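Local coordinates for glyoxalase-like domain protein (Staphylococcus aureus, PDB 3P8A) that is of unknown function but belongs to the glyoxalase-like VOC family, whose paired beta-alpha-beta-beta-beta units commonly build metal-dependent enzymes and binding proteins, at residues 127-132 with 209-214; 216-219 with 224-227. All blocks are in the same frame, centred on the assembly; numbering follows the deposited sequence.

Interaction 1: 127-132 with 209-214; sequences EQVEVV and LKWFDM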
loop_
_atom_site.group_PDB
_atom_site.type_symbol
_atom_site.label_atom_id
_atom_site.label_comp_id
_atom_site.label_asym_id
_atom_site.label_seq_id
_atom_site.Cartn_x
_atom_site.Cartn_y
_atom_site.Cartn_z
ATOM N N GLU A 127 19.389 0.520 -13.343
ATOM C CA GLU A 127 18.734 1.645 -14.029
ATOM C C GLU A 127 19.040 2.949 -13.295
ATOM O O GLU A 127 18.438 3.981 -13.584
ATOM C CB GLU A 127 17.208 1.429 -14.122
ATOM C CG GLU A 127 16.813 0.221 -14.957
ATOM C CD GLU A 127 15.331 -0.083 -14.920
ATOM O OE1 GLU A 127 14.815 -0.389 -13.820
ATOM O OE2 GLU A 127 14.680 0.021 -15.986
ATOM N N GLN A 128 19.972 2.898 -12.338
ATOM C CA GLN A 128 20.388 4.041 -11.519
ATOM C C GLN A 128 19.262 4.646 -10.666
ATOM O O GLN A 128 19.261 5.842 -10.397
ATOM C CB GLN A 128 21.172 5.100 -12.348
ATOM C CG GLN A 128 22.063 6.075 -11.533
ATOM C CD GLN A 128 23.127 5.431 -10.664
ATOM O OE1 GLN A 128 23.591 4.323 -10.928
ATOM N NE2 GLN A 128 23.563 6.140 -9.624
ATOM N N VAL A 129 18.280 3.839 -10.266
ATOM C CA VAL A 129 17.281 4.362 -9.332
ATOM C C VAL A 129 17.872 4.150 -7.939
ATOM O O VAL A 129 18.341 3.040 -7.634
ATOM C CB VAL A 129 15.783 3.940 -9.485
ATOM C CG1 VAL A 129 15.552 2.904 -10.571
ATOM C CG2 VAL A 129 15.155 3.508 -8.167
ATOM N N GLU A 130 17.972 5.235 -7.154
ATOM C CA GLU A 130 18.524 5.172 -5.801
ATOM C C GLU A 130 17.485 4.432 -4.959
ATOM O O GLU A 130 16.301 4.751 -5.024
ATOM C CB GLU A 130 18.827 6.584 -5.250
ATOM C CG GLU A 130 19.254 6.661 -3.782
ATOM C CD GLU A 130 20.597 6.077 -3.352
ATOM O OE1 GLU A 130 21.534 6.016 -4.186
ATOM O OE2 GLU A 130 20.723 5.725 -2.155
ATOM N N VAL A 131 17.915 3.379 -4.277
ATOM C CA VAL A 131 17.035 2.571 -3.440
ATOM C C VAL A 131 17.506 2.652 -1.980
ATOM O O VAL A 131 18.672 2.930 -1.749
ATOM C CB VAL A 131 16.910 1.091 -3.926
ATOM C CG1 VAL A 131 16.420 1.003 -5.361
ATOM C CG2 VAL A 131 18.222 0.321 -3.754
ATOM N N VAL A 132 16.594 2.433 -1.018
ATOM C CA VAL A 132 16.877 2.338 0.422
ATOM C C VAL A 132 16.446 0.941 0.837
ATOM O O VAL A 132 15.306 0.538 0.592
ATOM C CB VAL A 132 16.257 3.441 1.315
ATOM C CG1 VAL A 132 16.444 3.134 2.797
ATOM C CG2 VAL A 132 16.851 4.808 0.996
ATOM N N LEU A 209 5.889 3.342 -14.846
ATOM C CA LEU A 209 6.229 2.411 -15.949
ATOM C C LEU A 209 7.689 1.946 -15.843
ATOM O O LEU A 209 7.979 0.764 -16.040
ATOM C CB LEU A 209 6.001 3.056 -17.318
ATOM C CG LEU A 209 4.558 3.304 -17.718
ATOM C CD1 LEU A 209 4.487 4.282 -18.868
ATOM C CD2 LEU A 209 3.834 2.011 -18.036
ATOM N N LYS A 210 8.576 2.872 -15.461
ATOM C CA LYS A 210 10.006 2.672 -15.312
ATOM C C LYS A 210 10.310 1.752 -14.139
ATOM O O LYS A 210 10.957 0.716 -14.329
ATOM C CB LYS A 210 10.680 4.027 -15.101
ATOM C CG LYS A 210 12.140 4.084 -15.524
ATOM C CD LYS A 210 12.786 5.430 -15.197
ATOM C CE LYS A 210 12.512 6.542 -16.200
ATOM N NZ LYS A 210 13.357 6.428 -17.415
ATOM N N TRP A 211 9.811 2.106 -12.938
ATOM C CA TRP A 211 10.050 1.374 -11.701
ATOM C C TRP A 211 9.339 0.023 -11.582
ATOM O O TRP A 211 9.916 -0.922 -11.049
ATOM C CB TRP A 211 9.669 2.237 -10.498
ATOM C CG TRP A 211 10.330 3.583 -10.415
ATOM C CD1 TRP A 211 11.582 3.918 -10.842
ATOM C CD2 TRP A 211 9.824 4.732 -9.718
ATOM N NE1 TRP A 211 11.864 5.225 -10.507
ATOM C CE2 TRP A 211 10.802 5.746 -9.814
ATOM C CE3 TRP A 211 8.610 5.015 -9.059
ATOM C CZ2 TRP A 211 10.604 7.026 -9.292
ATOM C CZ3 TRP A 211 8.419 6.279 -8.529
ATOM C CH2 TRP A 211 9.403 7.270 -8.647
ATOM N N PHE A 212 8.102 -0.071 -12.045
ATOM C CA PHE A 212 7.330 -1.308 -11.842
ATOM C C PHE A 212 7.102 -2.180 -13.042
ATOM O O PHE A 212 6.368 -3.170 -12.939
ATOM C CB PHE A 212 6.030 -1.005 -11.066
ATOM C CG PHE A 212 6.236 -0.045 -9.916
ATOM C CD1 PHE A 212 7.076 -0.376 -8.850
ATOM C CD2 PHE A 212 5.626 1.202 -9.914
ATOM C CE1 PHE A 212 7.300 0.524 -7.808
ATOM C CE2 PHE A 212 5.855 2.108 -8.875
ATOM C CZ PHE A 212 6.689 1.763 -7.825
ATOM N N ASP A 213 7.693 -1.796 -14.205
ATOM C CA ASP A 213 7.585 -2.550 -15.449
ATOM C C ASP A 213 6.111 -2.812 -15.808
ATOM O O ASP A 213 5.727 -3.919 -16.194
ATOM C CB ASP A 213 8.388 -3.873 -15.325
ATOM C CG ASP A 213 9.300 -4.122 -16.497
ATOM O OD1 ASP A 213 10.542 -4.046 -16.313
ATOM O OD2 ASP A 213 8.780 -4.363 -17.609
HETATM N N MSE A 214 5.273 -1.792 -15.614
HETATM C CA MSE A 214 3.844 -1.893 -15.843
HETATM C C MSE A 214 3.481 -1.749 -17.322
HETATM O O MSE A 214 4.300 -1.285 -18.111
HETATM C CB MSE A 214 3.115 -0.823 -15.004
HETATM C CG MSE A 214 2.994 -1.181 -13.533
HETATM SE SE MSE A 214 2.140 0.273 -12.535
HETATM C CE MSE A 214 2.319 -0.349 -10.667
HETATM O O HOH W 1 12.034 -0.822 -16.195
#

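Interaction 2: 216-219 with 224-227; sequences IVEE and TDLI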
loop_
_atom_site.group_PDB
_atom_site.type_symbol
_atom_site.label_atom_id
_atom_site.label_comp_id
_atom_site.label_asym_id
_atom_site.label_seq_id
_atom_site.Cartn_x
_atom_site.Cartn_y
_atom_site.Cartn_z
ATOM N N ILE A 216 0.551 -0.223 -20.173
ATOM C CA ILE A 216 -0.413 0.859 -20.358
ATOM C C ILE A 216 -1.698 0.200 -20.821
ATOM O O ILE A 216 -1.686 -0.592 -21.764
ATOM C CB ILE A 216 0.066 1.956 -21.357
ATOM C CG1 ILE A 216 1.421 2.552 -20.943
ATOM C CG2 ILE A 216 -0.986 3.078 -21.538
ATOM C CD1 ILE A 216 2.364 2.809 -22.096
ATOM N N VAL A 217 -2.805 0.544 -20.173
ATOM C CA VAL A 217 -4.127 0.006 -20.478
ATOM C C VAL A 217 -4.971 1.061 -21.232
ATOM O O VAL A 217 -5.635 0.741 -22.208
ATOM C CB VAL A 217 -4.798 -0.460 -19.152
ATOM C CG1 VAL A 217 -6.257 -0.845 -19.349
ATOM C CG2 VAL A 217 -4.031 -1.612 -18.530
ATOM N N GLU A 218 -4.970 2.299 -20.749
ATOM C CA GLU A 218 -5.801 3.358 -21.281
ATOM C C GLU A 218 -5.141 4.687 -21.044
ATOM O O GLU A 218 -4.520 4.892 -20.012
ATOM C CB GLU A 218 -7.196 3.316 -20.603
ATOM C CG GLU A 218 -8.072 4.570 -20.773
ATOM C CD GLU A 218 -8.679 4.773 -22.143
ATOM O OE1 GLU A 218 -8.715 3.786 -22.909
ATOM O OE2 GLU A 218 -9.152 5.896 -22.445
ATOM N N GLU A 219 -5.281 5.595 -22.017
ATOM C CA GLU A 219 -4.750 6.938 -21.939
ATOM C C GLU A 219 -5.785 7.887 -22.540
ATOM O O GLU A 219 -6.254 7.656 -23.663
ATOM C CB GLU A 219 -3.430 6.998 -22.720
ATOM C CG GLU A 219 -2.946 8.414 -23.013
ATOM C CD GLU A 219 -2.569 9.296 -21.842
ATOM O OE1 GLU A 219 -2.656 10.533 -22.008
ATOM O OE2 GLU A 219 -2.103 8.772 -20.803
ATOM N N THR A 224 -5.009 7.863 -16.891
ATOM C CA THR A 224 -4.198 6.788 -17.454
ATOM C C THR A 224 -4.376 5.540 -16.572
ATOM O O THR A 224 -4.189 5.628 -15.351
ATOM C CB THR A 224 -2.730 7.190 -17.447
ATOM O OG1 THR A 224 -2.598 8.388 -18.187
ATOM C CG2 THR A 224 -1.804 6.093 -18.024
ATOM N N ASP A 225 -4.709 4.385 -17.186
ATOM C CA ASP A 225 -4.814 3.122 -16.452
ATOM C C ASP A 225 -3.551 2.317 -16.689
ATOM O O ASP A 225 -3.095 2.175 -17.829
ATOM C CB ASP A 225 -6.027 2.310 -16.879
ATOM C CG ASP A 225 -7.326 2.878 -16.373
ATOM O OD1 ASP A 225 -7.291 3.642 -15.387
ATOM O OD2 ASP A 225 -8.372 2.574 -16.972
ATOM N N LEU A 226 -2.961 1.841 -15.611
ATOM C CA LEU A 226 -1.753 1.013 -15.655
ATOM C C LEU A 226 -2.047 -0.361 -15.036
ATOM O O LEU A 226 -2.979 -0.494 -14.254
ATOM C CB LEU A 226 -0.614 1.723 -14.918
ATOM C CG LEU A 226 -0.174 3.090 -15.468
ATOM C CD1 LEU A 226 0.968 3.660 -14.652
ATOM C CD2 LEU A 226 0.213 3.008 -16.925
ATOM N N ILE A 227 -1.287 -1.392 -15.427
ATOM C CA ILE A 227 -1.453 -2.725 -14.870
ATOM C C ILE A 227 -0.079 -3.369 -14.683
ATOM O O ILE A 227 0.811 -3.163 -15.507
ATOM C CB ILE A 227 -2.444 -3.612 -15.703
ATOM C CG1 ILE A 227 -2.984 -4.806 -14.863
ATOM C CG2 ILE A 227 -1.849 -4.055 -17.074
ATOM C CD1 ILE A 227 -4.195 -5.679 -15.499
#

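Interaction 1: 127-132 with 209-214
Glu127 and Val129 meet Lys210 and Trp211 where the turn leading into strand 130-139, an outermost strand of the mixed eight-stranded sheet of this glyoxalase-like protein, comes up against the last turn of helix 201-212, which packs on the second, seven-stranded sheet. Two thin contacts make the junction. Val129 comes closest with CG1, 4.1 Å from CD1 of Trp211, on the pyrrole side of the indole and oblique to it. The polar contact runs through water 1, which donates both its hydrogens, to Glu127 OE2 at 2.8 Å and to Lys210 O at 2.6 Å. Direct approach is longer, Glu127 OE1 lying 4.0 Å from Lys210 O. Further out, Lys123 forms a salt bridge with Glu127 OE1, so each carboxylate oxygen has its own partner. The segment bends into place by a Schellman motif closing helix 117-125, with Gln128 at positive phi as the C-prime residue. Ile154 of strand 147-155 touches both Val129 and Trp211 and continues their apolar patch. A chi1 of -55° puts Trp211 CG beside the backbone N and chi2 of -32° turns CD1 to Val129; Trp211 CB sits over the centre of the Phe212 ring, 3.8 Å above its plane.

Interaction 2: 216-219 with 224-227
An antiparallel beta hairpin pairs strand 215-219, at one edge of the seven-stranded sheet, with strand 223-227, and a classic beta bulge interrupts its register. The short segments run at 175° to each other. Ile216 and Leu226 form a non-hydrogen-bonded pair; then Val217 and Glu218 both face Asp225. Asp225 O takes Val217 N at 2.9 Å and, weakly, Glu218 N at 3.5 Å, while Asp225 N returns a 2.9 Å bond to Glu218 O. That carbonyl also receives a CA-H...O contact from Thr224. Because of the extra residue, Val217 leans over its partner strand: CG2, anti to the carbonyl carbon, lies 3.6 Å from Ile227 CG2, and CB stands 3.8 Å from Asp225 CB. Tyr234 of the next strand touches both Val217 and Ile227. The carboxylate of Asp225, on the same face as Glu218, is held by a salt bridge from OD1 to Arg236. On the other face, the bend of Glu219 at chi2 (64°) brings OE2 to Thr224 OG1, which donates a 2.7 Å bond from the syn side, 34° out of the carboxylate plane. Arg201 is a second partner of Thr224 OG1, and a glycerol, probably from the crystallisation liquor, lies near Glu219 OE1. Ile216 CG1 and Leu226 CD2 meet at 4.2 Å beneath helix 201-212. A hairpin at the sheet edge, covered on one face by the helix, fits the beta-alpha-beta-beta-beta unit of the glyoxalase-like fold.

How the interactions relate
Helix 201-212 joins the two contacts, whose centres lie 18 Å apart: its last turn meets the 127-132 segment in interaction 1, and the chain then runs directly into the first strand of interaction 2. Leu209, next to Lys210 in the helix, packs on interaction 2, its CD2 lying 3.8 Å from Ile216 CG1 and 3.9 Å from Leu226 CD2. Beyond the helix end, selenomethionine Met214 packs its SE 3.9 Å from Leu226 CB. The helix thus touches the eight-stranded sheet through Trp211 and its own sheet through Leu209. Both contacts lie well away from the chain centre, about 17 and 19 Å between centres, and the ligands near Glu219 of interaction 2 probably come from crystallisation.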